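Local coordinates for protein beta-fructofuranosidase (Bifidobacterium adolescentis, PDB 6NOB) that probably hydrolyses beta-fructofuranosides such as sucrose, as a glycoside hydrolase of family 32, at residues Tyr322-Lys327 and Gly400-Val405; Asp378-Asp383 and Gly446-Phe451; Trp428-Thr433 and Leu474-His479; Phe573-Thr578 and Gly599-Ser604. All coordinates share one frame; numbering follows the deposited sequence. Where two conformers were deposited one is given.

The four contacts follow the structure from the five-bladed beta-propeller expected of family 32 to its C-terminal beta-sandwich. Interactions 2 and 3 share a sheet, with centres 12 Å apart; R448 O accepts from L478 N (2.9 Å), and D383 OD2 meets H479 ND1. Interaction 3 passes the link on to interaction 4, only 9 Å away between centres, where S604 OG hydrogen-bonds D430 OD2 and A602 pairs with F431. R401 of interaction 1 joins both: its NH1 lies 3.0 Å from F431 O and 3.0 Å from D574 O. Interactions 1 and 2 do not touch. Segment 378-383 directly follows a Glu-Cys-Pro sequence characteristic of the family.

Interaction 1: residues Tyr322-Lys327 and Gly400-Val405; sequences YSPQGK and GRFQQV
The ring of F402 is sandwiched between P324 and its own neighbour in sequence, Q403. On one face sits P324, whose CA is 3.6 Å from the F402 ring centroid and 17° off the normal, a geometry that qualifies as CH-pi. The carbonyl of S323 shares this face near the rim, with S323 O 3.7 Å from F402 CE1. Against the opposite face lies Q403 CG, 3.4 Å above the F402 ring plane and over its centre, while F457 forms an edge-to-face ring pair with F402. The pyrrolidine crosses the same face as P324 CA obliquely, toward the CD2-CE2 rim: P324 CB is 3.6 Å from F402 CD2, and P324 CG is 3.6 Å from F402 CE2. F402 reaches this place because its CG stands anti to the backbone N (chi1 -177°), projecting the ring at the other loop. Apolar and CH-pi contacts thus carry the pairing. The proline is held in a tight backbone bend, closed by a hydrogen bond from G326 N to S323 O at 3.0 Å. This is a type I beta turn, S323 to G326, with proline at its second position and its CA laid on an aromatic face, packing two loops of the propeller together.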
# COMPACT_ATOMS: atom_id res chain seq x y z
N TYR A 322 -7.59 5.47 19.14
CA TYR A 322 -6.53 5.84 18.20
C TYR A 322 -5.37 4.84 18.18
O TYR A 322 -4.41 5.07 17.44
CB TYR A 322 -6.02 7.27 18.45
CG TYR A 322 -5.88 7.75 19.88
CD1 TYR A 322 -4.77 7.42 20.65
CD2 TYR A 322 -6.84 8.59 20.43
CE1 TYR A 322 -4.64 7.89 21.94
CE2 TYR A 322 -6.71 9.06 21.73
CZ TYR A 322 -5.61 8.71 22.47
OH TYR A 322 -5.48 9.17 23.76
N SER A 323 -5.49 3.72 18.87
CA SER A 323 -4.43 2.72 18.84
C SER A 323 -4.98 1.36 18.43
O SER A 323 -6.11 1.02 18.78
CB SER A 323 -3.74 2.60 20.20
OG SER A 323 -4.49 1.79 21.08
N PRO A 324 -4.18 0.56 17.71
CA PRO A 324 -4.66 -0.76 17.26
C PRO A 324 -5.09 -1.67 18.39
O PRO A 324 -5.91 -2.57 18.16
CB PRO A 324 -3.45 -1.34 16.51
CG PRO A 324 -2.63 -0.15 16.13
CD PRO A 324 -2.82 0.85 17.23
N GLN A 325 -4.56 -1.48 19.59
CA GLN A 325 -4.89 -2.32 20.74
C GLN A 325 -5.86 -1.64 21.70
O GLN A 325 -6.20 -2.23 22.73
CB GLN A 325 -3.62 -2.72 21.48
CG GLN A 325 -2.69 -3.60 20.66
CD GLN A 325 -3.20 -5.03 20.57
OE1 GLN A 325 -3.96 -5.48 21.43
NE2 GLN A 325 -2.78 -5.74 19.54
N GLY A 326 -6.30 -0.43 21.38
CA GLY A 326 -7.12 0.32 22.33
C GLY A 326 -8.44 -0.37 22.59
O GLY A 326 -9.11 -0.86 21.68
N LYS A 327 -8.81 -0.42 23.87
CA LYS A 327 -10.05 -1.04 24.30
C LYS A 327 -11.20 -0.03 24.28
O LYS A 327 -10.97 1.18 24.28
CB LYS A 327 -9.86 -1.63 25.70
CG LYS A 327 -8.72 -2.64 25.78
CD LYS A 327 -8.45 -3.10 27.20
CE LYS A 327 -7.03 -2.76 27.64
NZ LYS A 327 -6.00 -3.51 26.86
N GLY A 400 -12.90 -6.46 16.50
CA GLY A 400 -11.60 -6.01 16.97
C GLY A 400 -10.63 -5.60 15.89
O GLY A 400 -9.48 -5.28 16.21
N ARG A 401 -11.05 -5.59 14.62
CA ARG A 401 -10.15 -5.28 13.52
C ARG A 401 -10.00 -3.76 13.38
O ARG A 401 -11.00 -3.04 13.25
CB ARG A 401 -10.66 -5.90 12.22
CG ARG A 401 -10.65 -7.43 12.24
CD ARG A 401 -11.37 -8.04 11.04
NE ARG A 401 -12.81 -7.82 11.06
CZ ARG A 401 -13.70 -8.60 10.46
NH1 ARG A 401 -13.30 -9.67 9.77
NH2 ARG A 401 -14.99 -8.31 10.53
N PHE A 402 -8.76 -3.29 13.39
CA PHE A 402 -8.44 -1.87 13.46
C PHE A 402 -8.28 -1.28 12.07
O PHE A 402 -7.54 -1.82 11.24
CB PHE A 402 -7.16 -1.67 14.28
CG PHE A 402 -6.77 -0.23 14.49
CD1 PHE A 402 -7.60 0.63 15.20
CD2 PHE A 402 -5.56 0.25 14.02
CE1 PHE A 402 -7.23 1.95 15.42
CE2 PHE A 402 -5.18 1.56 14.24
CZ PHE A 402 -6.02 2.41 14.93
N GLN A 403 -8.99 -0.18 11.81
CA GLN A 403 -8.88 0.60 10.57
C GLN A 403 -9.05 -0.30 9.34
O GLN A 403 -8.18 -0.39 8.46
CB GLN A 403 -7.57 1.38 10.54
CG GLN A 403 -7.42 2.35 11.71
CD GLN A 403 -6.33 3.40 11.53
OE1 GLN A 403 -6.31 4.41 12.23
NE2 GLN A 403 -5.42 3.16 10.59
N GLN A 404 -10.20 -0.95 9.28
CA GLN A 404 -10.55 -1.77 8.13
C GLN A 404 -10.88 -0.89 6.93
O GLN A 404 -11.30 0.27 7.07
CB GLN A 404 -11.74 -2.66 8.46
CG GLN A 404 -11.40 -3.82 9.38
CD GLN A 404 -10.78 -4.97 8.63
OE1 GLN A 404 -9.59 -4.95 8.30
NE2 GLN A 404 -11.58 -6.00 8.34
N VAL A 405 -10.69 -1.44 5.74
CA VAL A 405 -11.02 -0.77 4.48
C VAL A 405 -12.39 -1.25 4.04
O VAL A 405 -12.61 -2.46 3.88
CB VAL A 405 -9.95 -1.05 3.41
CG1 VAL A 405 -10.40 -0.51 2.07
CG2 VAL A 405 -8.62 -0.42 3.83

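Interaction 2: residues Asp378-Asp383 and Gly446-Phe451; sequences DLFQVD and GRRIVF
R448 is met directly by F380 and V382 and, through waters, by D378 and by the backbone of Q381. D378 OD1 accepts from water 1, which in turn accepts from R448 NH2 at 3.1 Å. The charged atoms themselves stay apart, D378 OD2 lying 4.7 Å from R448 NH2; water 1 bridges the two side chains, and S440 OG hydrogen-bonds both D378 OD2 and R448 NH2. F380 supplies the main contact. Its ring and the R448 guanidinium lie flat on one another, with planes 15° apart and centres 4.5 Å apart. The overlap is offset: F380 CB sits over the middle of the guanidinium, 3.5 Å from R448 NH1, while R448 CD rests over the phenyl face, 4.1 Å from the F380 ring centroid. Bends at chi2 (58°) and chi3 (56°) fold the arginine back so that its aliphatic part and its charged end cover the same ring. Q381 contributes its backbone: water 2 donates to Q381 O and accepts from R448 NE, at 2.9 Å from that nitrogen. V382 then packs loosely, CG2 being 4.3 Å from R448 CB. A salt bridge from R448 NH1 to E273 further fixes the guanidinium. Strand 377-382 pairs with strand 385-396, whereas strand 448-454 lies between strands 435-442 and 468-481; the contact therefore joins two sheets through side chains and waters, with L478 also packing on F380, consistent with adjacent propeller blades.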
# COMPACT_ATOMS: atom_id res chain seq x y z
N ASP A 378 -11.34 5.89 -3.07
CA ASP A 378 -11.35 5.50 -4.47
C ASP A 378 -12.79 5.42 -4.93
O ASP A 378 -13.67 4.98 -4.17
CB ASP A 378 -10.63 4.16 -4.69
CG ASP A 378 -10.07 4.02 -6.09
OD1 ASP A 378 -10.51 4.77 -6.99
OD2 ASP A 378 -9.19 3.16 -6.30
N LEU A 379 -13.04 5.85 -6.16
CA LEU A 379 -14.38 5.83 -6.74
C LEU A 379 -14.25 5.39 -8.19
O LEU A 379 -13.56 6.04 -8.97
CB LEU A 379 -15.05 7.21 -6.65
CG LEU A 379 -16.52 7.29 -7.06
CD1 LEU A 379 -17.40 6.54 -6.08
CD2 LEU A 379 -16.95 8.74 -7.18
N PHE A 380 -14.91 4.29 -8.53
CA PHE A 380 -14.82 3.74 -9.87
C PHE A 380 -16.09 2.96 -10.16
O PHE A 380 -16.94 2.77 -9.29
CB PHE A 380 -13.58 2.85 -10.03
CG PHE A 380 -13.49 1.75 -9.00
CD1 PHE A 380 -14.08 0.52 -9.24
CD2 PHE A 380 -12.83 1.96 -7.80
CE1 PHE A 380 -14.01 -0.49 -8.30
CE2 PHE A 380 -12.76 0.95 -6.85
CZ PHE A 380 -13.34 -0.28 -7.10
N GLN A 381 -16.20 2.49 -11.41
CA GLN A 381 -17.32 1.67 -11.84
C GLN A 381 -16.79 0.38 -12.44
O GLN A 381 -15.81 0.38 -13.19
CB GLN A 381 -18.19 2.41 -12.86
CG GLN A 381 -19.04 3.49 -12.22
CD GLN A 381 -19.69 4.40 -13.22
OE1 GLN A 381 -19.39 4.35 -14.42
NE2 GLN A 381 -20.59 5.26 -12.75
N VAL A 382 -17.45 -0.73 -12.10
CA VAL A 382 -17.08 -2.04 -12.63
C VAL A 382 -18.34 -2.89 -12.73
O VAL A 382 -19.20 -2.85 -11.84
CB VAL A 382 -15.98 -2.70 -11.77
CG1 VAL A 382 -16.53 -3.17 -10.43
CG2 VAL A 382 -15.33 -3.85 -12.52
N ASP A 383 -18.44 -3.64 -13.83
CA ASP A 383 -19.60 -4.49 -14.12
C ASP A 383 -20.91 -3.74 -13.90
O ASP A 383 -21.87 -4.29 -13.34
CB ASP A 383 -19.56 -5.77 -13.28
CG ASP A 383 -18.24 -6.54 -13.40
OD1 ASP A 383 -17.83 -6.91 -14.53
OD2 ASP A 383 -17.61 -6.80 -12.36
N GLY A 446 -9.13 -2.63 -19.40
CA GLY A 446 -10.27 -2.36 -18.56
C GLY A 446 -10.35 -3.17 -17.28
O GLY A 446 -11.33 -3.03 -16.54
N ARG A 447 -9.37 -4.03 -17.01
CA ARG A 447 -9.31 -4.74 -15.74
C ARG A 447 -9.17 -3.75 -14.60
O ARG A 447 -8.32 -2.85 -14.64
CB ARG A 447 -8.14 -5.71 -15.73
CG ARG A 447 -8.47 -7.13 -16.11
CD ARG A 447 -7.33 -8.06 -15.72
NE ARG A 447 -6.02 -7.46 -15.97
CZ ARG A 447 -4.86 -8.08 -15.75
NH1 ARG A 447 -4.85 -9.32 -15.29
NH2 ARG A 447 -3.72 -7.45 -16.00
N ARG A 448 -9.99 -3.91 -13.56
CA ARG A 448 -9.88 -3.12 -12.35
C ARG A 448 -8.98 -3.87 -11.37
O ARG A 448 -9.34 -4.95 -10.89
CB ARG A 448 -11.26 -2.85 -11.75
CG ARG A 448 -11.25 -2.14 -10.40
CD ARG A 448 -10.54 -0.80 -10.47
NE ARG A 448 -11.10 0.09 -11.48
CZ ARG A 448 -10.76 1.37 -11.63
NH1 ARG A 448 -11.31 2.11 -12.58
NH2 ARG A 448 -9.85 1.90 -10.83
N ILE A 449 -7.82 -3.30 -11.07
CA ILE A 449 -6.79 -3.94 -10.27
C ILE A 449 -6.49 -3.07 -9.06
O ILE A 449 -6.33 -1.85 -9.20
CB ILE A 449 -5.51 -4.19 -11.09
CG1 ILE A 449 -5.85 -4.97 -12.37
CG2 ILE A 449 -4.47 -4.92 -10.26
CD1 ILE A 449 -4.75 -4.94 -13.41
N VAL A 450 -6.40 -3.69 -7.89
CA VAL A 450 -6.19 -2.98 -6.63
C VAL A 450 -4.94 -3.52 -5.94
O VAL A 450 -4.70 -4.73 -5.93
CB VAL A 450 -7.43 -3.09 -5.71
CG1 VAL A 450 -7.80 -4.55 -5.46
CG2 VAL A 450 -7.20 -2.35 -4.39
N PHE A 451 -4.15 -2.61 -5.38
CA PHE A 451 -3.04 -2.93 -4.49
C PHE A 451 -3.35 -2.44 -3.08
O PHE A 451 -4.05 -1.44 -2.89
CB PHE A 451 -1.74 -2.28 -4.96
CG PHE A 451 -1.02 -3.04 -6.03
CD1 PHE A 451 -0.19 -4.10 -5.71
CD2 PHE A 451 -1.15 -2.67 -7.36
CE1 PHE A 451 0.48 -4.80 -6.70
CE2 PHE A 451 -0.47 -3.36 -8.35
CZ PHE A 451 0.34 -4.43 -8.02
O HOH W 1 -9.93 4.84 -9.75
O HOH W 2 -12.97 -0.15 -13.74

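Interaction 3: residues Trp428-Thr433 and Leu474-His479; sequences WCDFGT and LPRELH
Both terminal nitrogens of R476 converge on a single carboxylate oxygen, D430 OD2, instead of pairing with the two oxygens one each. R476 NH1 is 3.1 Å from D430 OD2 and approaches its anti lone pair at an N-H...O angle of 150°. R476 NH2 meets the same D430 OD2 at 3.2 Å, nearly along the C-O direction. The oxygen lies at the guanidinium edge, within 5° of the plane, and the two flat groups are nearly coplanar at 24°. This is an end-on salt bridge, reached by an arginine chain extended from CG to NE. D430 OD1 is engaged separately, accepting from G432 N at 3.0 Å; that bond closes an Asx turn and helps hold the carboxylate in position. A further link runs through water 3, which donates to C429 O at 2.7 Å and accepts from R476 NH1 at 2.9 Å. Other partners complete this buried polar cluster: S604 OG bonds D430 OD2, E593 forms a salt bridge with R476 NH2, and Y435 makes a cation-pi contact with the guanidinium. The arginine would therefore probably be shared between two negative charges. R476 stands on strand 468-481, beside strand 448-454, and spans to the loop between strands 418-428 and 435-442, with strand 601-606 of the C-terminal sandwich touching its side chain through A602.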
# COMPACT_ATOMS: atom_id res chain seq x y z
N TRP A 428 -16.44 -5.25 4.24
CA TRP A 428 -15.00 -5.09 4.29
C TRP A 428 -14.35 -5.70 3.05
O TRP A 428 -14.80 -6.73 2.53
CB TRP A 428 -14.42 -5.76 5.54
CG TRP A 428 -14.97 -5.25 6.85
CD1 TRP A 428 -15.47 -5.99 7.88
CD2 TRP A 428 -15.03 -3.88 7.29
NE1 TRP A 428 -15.86 -5.18 8.92
CE2 TRP A 428 -15.60 -3.88 8.58
CE3 TRP A 428 -14.68 -2.66 6.70
CZ2 TRP A 428 -15.82 -2.70 9.29
CZ3 TRP A 428 -14.90 -1.49 7.42
CH2 TRP A 428 -15.46 -1.53 8.70
N CYS A 429 -13.26 -5.07 2.59
CA CYS A 429 -12.48 -5.62 1.49
C CYS A 429 -11.68 -6.84 1.91
O CYS A 429 -11.38 -7.70 1.08
CB CYS A 429 -11.52 -4.56 0.92
SG CYS A 429 -12.29 -3.13 0.14
N ASP A 430 -11.30 -6.91 3.19
CA ASP A 430 -10.39 -7.95 3.67
C ASP A 430 -10.73 -8.24 5.12
O ASP A 430 -10.67 -7.34 5.96
CB ASP A 430 -8.94 -7.50 3.53
CG ASP A 430 -7.95 -8.64 3.68
OD1 ASP A 430 -7.81 -9.15 4.81
OD2 ASP A 430 -7.33 -9.02 2.67
N PHE A 431 -11.08 -9.49 5.42
CA PHE A 431 -11.54 -9.84 6.76
C PHE A 431 -10.41 -10.20 7.72
O PHE A 431 -10.68 -10.65 8.84
CB PHE A 431 -12.58 -10.98 6.69
CG PHE A 431 -12.01 -12.33 6.30
CD1 PHE A 431 -11.46 -13.17 7.26
CD2 PHE A 431 -12.10 -12.79 5.00
CE1 PHE A 431 -10.96 -14.42 6.91
CE2 PHE A 431 -11.61 -14.04 4.64
CZ PHE A 431 -11.04 -14.86 5.60
N GLY A 432 -9.16 -9.99 7.32
CA GLY A 432 -8.04 -10.12 8.23
C GLY A 432 -7.75 -8.82 8.96
O GLY A 432 -8.67 -8.15 9.43
N THR A 433 -6.48 -8.45 9.05
CA THR A 433 -6.11 -7.16 9.62
C THR A 433 -4.81 -6.67 8.99
O THR A 433 -3.93 -7.46 8.66
CB THR A 433 -5.96 -7.22 11.14
OG1 THR A 433 -5.73 -5.90 11.65
CG2 THR A 433 -4.81 -8.13 11.55
N LEU A 474 -0.58 -8.97 -2.97
CA LEU A 474 -0.54 -9.39 -4.36
C LEU A 474 -1.70 -8.73 -5.11
O LEU A 474 -2.79 -8.60 -4.56
CB LEU A 474 -0.63 -10.92 -4.46
CG LEU A 474 0.60 -11.69 -3.97
CD1 LEU A 474 0.31 -13.19 -3.89
CD2 LEU A 474 1.80 -11.43 -4.86
N PRO A 475 -1.47 -8.29 -6.35
CA PRO A 475 -2.51 -7.51 -7.05
C PRO A 475 -3.79 -8.31 -7.24
O PRO A 475 -3.77 -9.45 -7.70
CB PRO A 475 -1.85 -7.16 -8.39
CG PRO A 475 -0.72 -8.13 -8.54
CD PRO A 475 -0.25 -8.44 -7.15
N ARG A 476 -4.91 -7.69 -6.88
CA ARG A 476 -6.22 -8.33 -6.94
C ARG A 476 -7.08 -7.69 -8.03
O ARG A 476 -7.08 -6.46 -8.19
CB ARG A 476 -6.93 -8.25 -5.59
CG ARG A 476 -6.21 -8.97 -4.48
CD ARG A 476 -6.84 -8.70 -3.12
NE ARG A 476 -5.98 -9.16 -2.03
CZ ARG A 476 -6.29 -9.07 -0.74
NH1 ARG A 476 -7.44 -8.53 -0.37
NH2 ARG A 476 -5.44 -9.51 0.18
N GLU A 477 -7.80 -8.53 -8.76
CA GLU A 477 -8.77 -8.06 -9.74
C GLU A 477 -10.13 -7.93 -9.06
O GLU A 477 -10.51 -8.76 -8.24
CB GLU A 477 -8.86 -9.02 -10.93
CG GLU A 477 -9.81 -8.56 -12.03
CD GLU A 477 -9.93 -9.57 -13.16
OE1 GLU A 477 -9.06 -10.47 -13.25
OE2 GLU A 477 -10.89 -9.47 -13.95
N LEU A 478 -10.86 -6.87 -9.41
CA LEU A 478 -12.14 -6.56 -8.78
C LEU A 478 -13.29 -6.77 -9.75
O LEU A 478 -13.20 -6.41 -10.93
CB LEU A 478 -12.16 -5.12 -8.27
CG LEU A 478 -11.12 -4.77 -7.20
CD1 LEU A 478 -11.33 -3.35 -6.70
CD2 LEU A 478 -11.20 -5.77 -6.06
N HIS A 479 -14.37 -7.35 -9.24
CA HIS A 479 -15.64 -7.45 -9.96
C HIS A 479 -16.77 -7.26 -8.96
O HIS A 479 -16.59 -7.40 -7.75
CB HIS A 479 -15.78 -8.80 -10.68
CG HIS A 479 -15.05 -8.87 -11.99
ND1 HIS A 479 -15.54 -8.30 -13.14
CD2 HIS A 479 -13.87 -9.44 -12.32
CE1 HIS A 479 -14.68 -8.51 -14.13
NE2 HIS A 479 -13.66 -9.20 -13.65
O HOH W 3 -10.00 -7.55 -1.24

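Interaction 4: residues Phe573-Thr578 and Gly599-Ser604; sequences FDSGIT and GQTAGS
In the C-terminal beta-sandwich, the turn that follows edge strand 573-574 of one sheet packs S575 and I577 against T601 and Q600, at the start of edge strand 601-606 of the other. An Asx turn shapes the bend, D574 OD1 accepting from G576 N at 2.9 Å. One direct hydrogen bond ties the two segments: T601 OG1 donates to S575 O at 3.0 Å, in the carbonyl plane and with a C=O...donor angle of 150°. The threonine hydroxyl stands anti to its own nitrogen (chi1 -172°), which points OG1 at that carbonyl and leaves CG2 to serve the apolar side. There I577 fills the contact. Its CD1 touches T601 CG2 at 3.7 Å and also reaches Q600 CD at 3.8 Å. The extended Q600 chain runs past the isoleucine, its NE2 lying 3.8 Å from I577 CG2. Beyond it, water 4 donates to T578 O and accepts from Q600 NE2 at 3.0 Å, while Q600 OE1 hydrogen-bonds N597; both ends of the amide are thus tethered. Backbone bonds join S575 to T559 in one sheet and G603 to V594 in the other. L596, at the end of strand 591-596, touches S575 and T601 alike, and F431 from the loop between strands 418-428 and 435-442 packs against the same pair.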
# COMPACT_ATOMS: atom_id res chain seq x y z
N PHE A 573 -11.52 -12.87 13.30
CA PHE A 573 -11.35 -12.66 11.86
C PHE A 573 -12.44 -13.39 11.08
O PHE A 573 -12.18 -14.26 10.24
CB PHE A 573 -9.95 -13.10 11.42
CG PHE A 573 -8.85 -12.34 12.09
CD1 PHE A 573 -8.59 -11.02 11.75
CD2 PHE A 573 -8.07 -12.94 13.06
CE1 PHE A 573 -7.56 -10.32 12.37
CE2 PHE A 573 -7.05 -12.25 13.68
CZ PHE A 573 -6.79 -10.93 13.34
N ASP A 574 -13.68 -13.02 11.38
CA ASP A 574 -14.84 -13.60 10.71
C ASP A 574 -14.82 -13.30 9.22
O ASP A 574 -14.72 -12.15 8.81
CB ASP A 574 -16.12 -13.05 11.35
CG ASP A 574 -17.37 -13.82 10.94
OD1 ASP A 574 -17.38 -14.45 9.86
OD2 ASP A 574 -18.35 -13.79 11.71
N SER A 575 -14.92 -14.36 8.40
CA SER A 575 -14.90 -14.18 6.95
C SER A 575 -16.10 -13.38 6.46
O SER A 575 -16.03 -12.75 5.40
CB SER A 575 -14.83 -15.53 6.25
OG SER A 575 -16.11 -16.14 6.17
N GLY A 576 -17.20 -13.40 7.21
CA GLY A 576 -18.37 -12.63 6.85
C GLY A 576 -19.28 -13.27 5.83
O GLY A 576 -20.21 -12.60 5.34
N ILE A 577 -19.06 -14.53 5.47
CA ILE A 577 -19.92 -15.23 4.52
C ILE A 577 -20.24 -16.61 5.07
O ILE A 577 -19.55 -17.14 5.95
CB ILE A 577 -19.28 -15.36 3.12
CG1 ILE A 577 -18.12 -16.35 3.14
CG2 ILE A 577 -18.83 -14.00 2.60
CD1 ILE A 577 -17.63 -16.74 1.77
N THR A 578 -21.31 -17.19 4.55
CA THR A 578 -21.71 -18.55 4.87
C THR A 578 -21.38 -19.47 3.69
O THR A 578 -21.10 -19.02 2.58
CB THR A 578 -23.20 -18.63 5.19
OG1 THR A 578 -23.95 -17.96 4.17
CG2 THR A 578 -23.49 -17.96 6.53
N GLY A 599 -13.33 -15.67 -4.37
CA GLY A 599 -13.25 -14.25 -4.15
C GLY A 599 -14.48 -13.60 -3.56
O GLY A 599 -14.54 -12.37 -3.51
N GLN A 600 -15.46 -14.39 -3.13
CA GLN A 600 -16.61 -13.83 -2.43
C GLN A 600 -16.17 -13.02 -1.23
O GLN A 600 -16.74 -11.96 -0.93
CB GLN A 600 -17.56 -14.96 -2.01
CG GLN A 600 -18.89 -14.49 -1.45
CD GLN A 600 -19.80 -15.65 -1.11
OE1 GLN A 600 -19.57 -16.79 -1.54
NE2 GLN A 600 -20.83 -15.39 -0.32
N THR A 601 -15.14 -13.48 -0.53
CA THR A 601 -14.49 -12.72 0.52
C THR A 601 -13.00 -13.04 0.50
O THR A 601 -12.59 -14.13 0.08
CB THR A 601 -15.09 -13.02 1.90
OG1 THR A 601 -14.56 -12.11 2.87
CG2 THR A 601 -14.79 -14.45 2.32
N ALA A 602 -12.19 -12.07 0.91
CA ALA A 602 -10.74 -12.23 0.97
C ALA A 602 -10.26 -11.86 2.37
O ALA A 602 -10.80 -10.94 2.99
CB ALA A 602 -10.04 -11.35 -0.07
N GLY A 603 -9.26 -12.58 2.86
CA GLY A 603 -8.71 -12.32 4.18
C GLY A 603 -7.21 -12.52 4.24
O GLY A 603 -6.69 -13.53 3.76
N SER A 604 -6.50 -11.57 4.86
CA SER A 604 -5.04 -11.59 4.82
C SER A 604 -4.49 -10.84 6.03
O SER A 604 -5.17 -10.00 6.63
CB SER A 604 -4.52 -10.96 3.52
OG SER A 604 -4.97 -9.63 3.38
O HOH W 4 -22.30 -17.91 0.54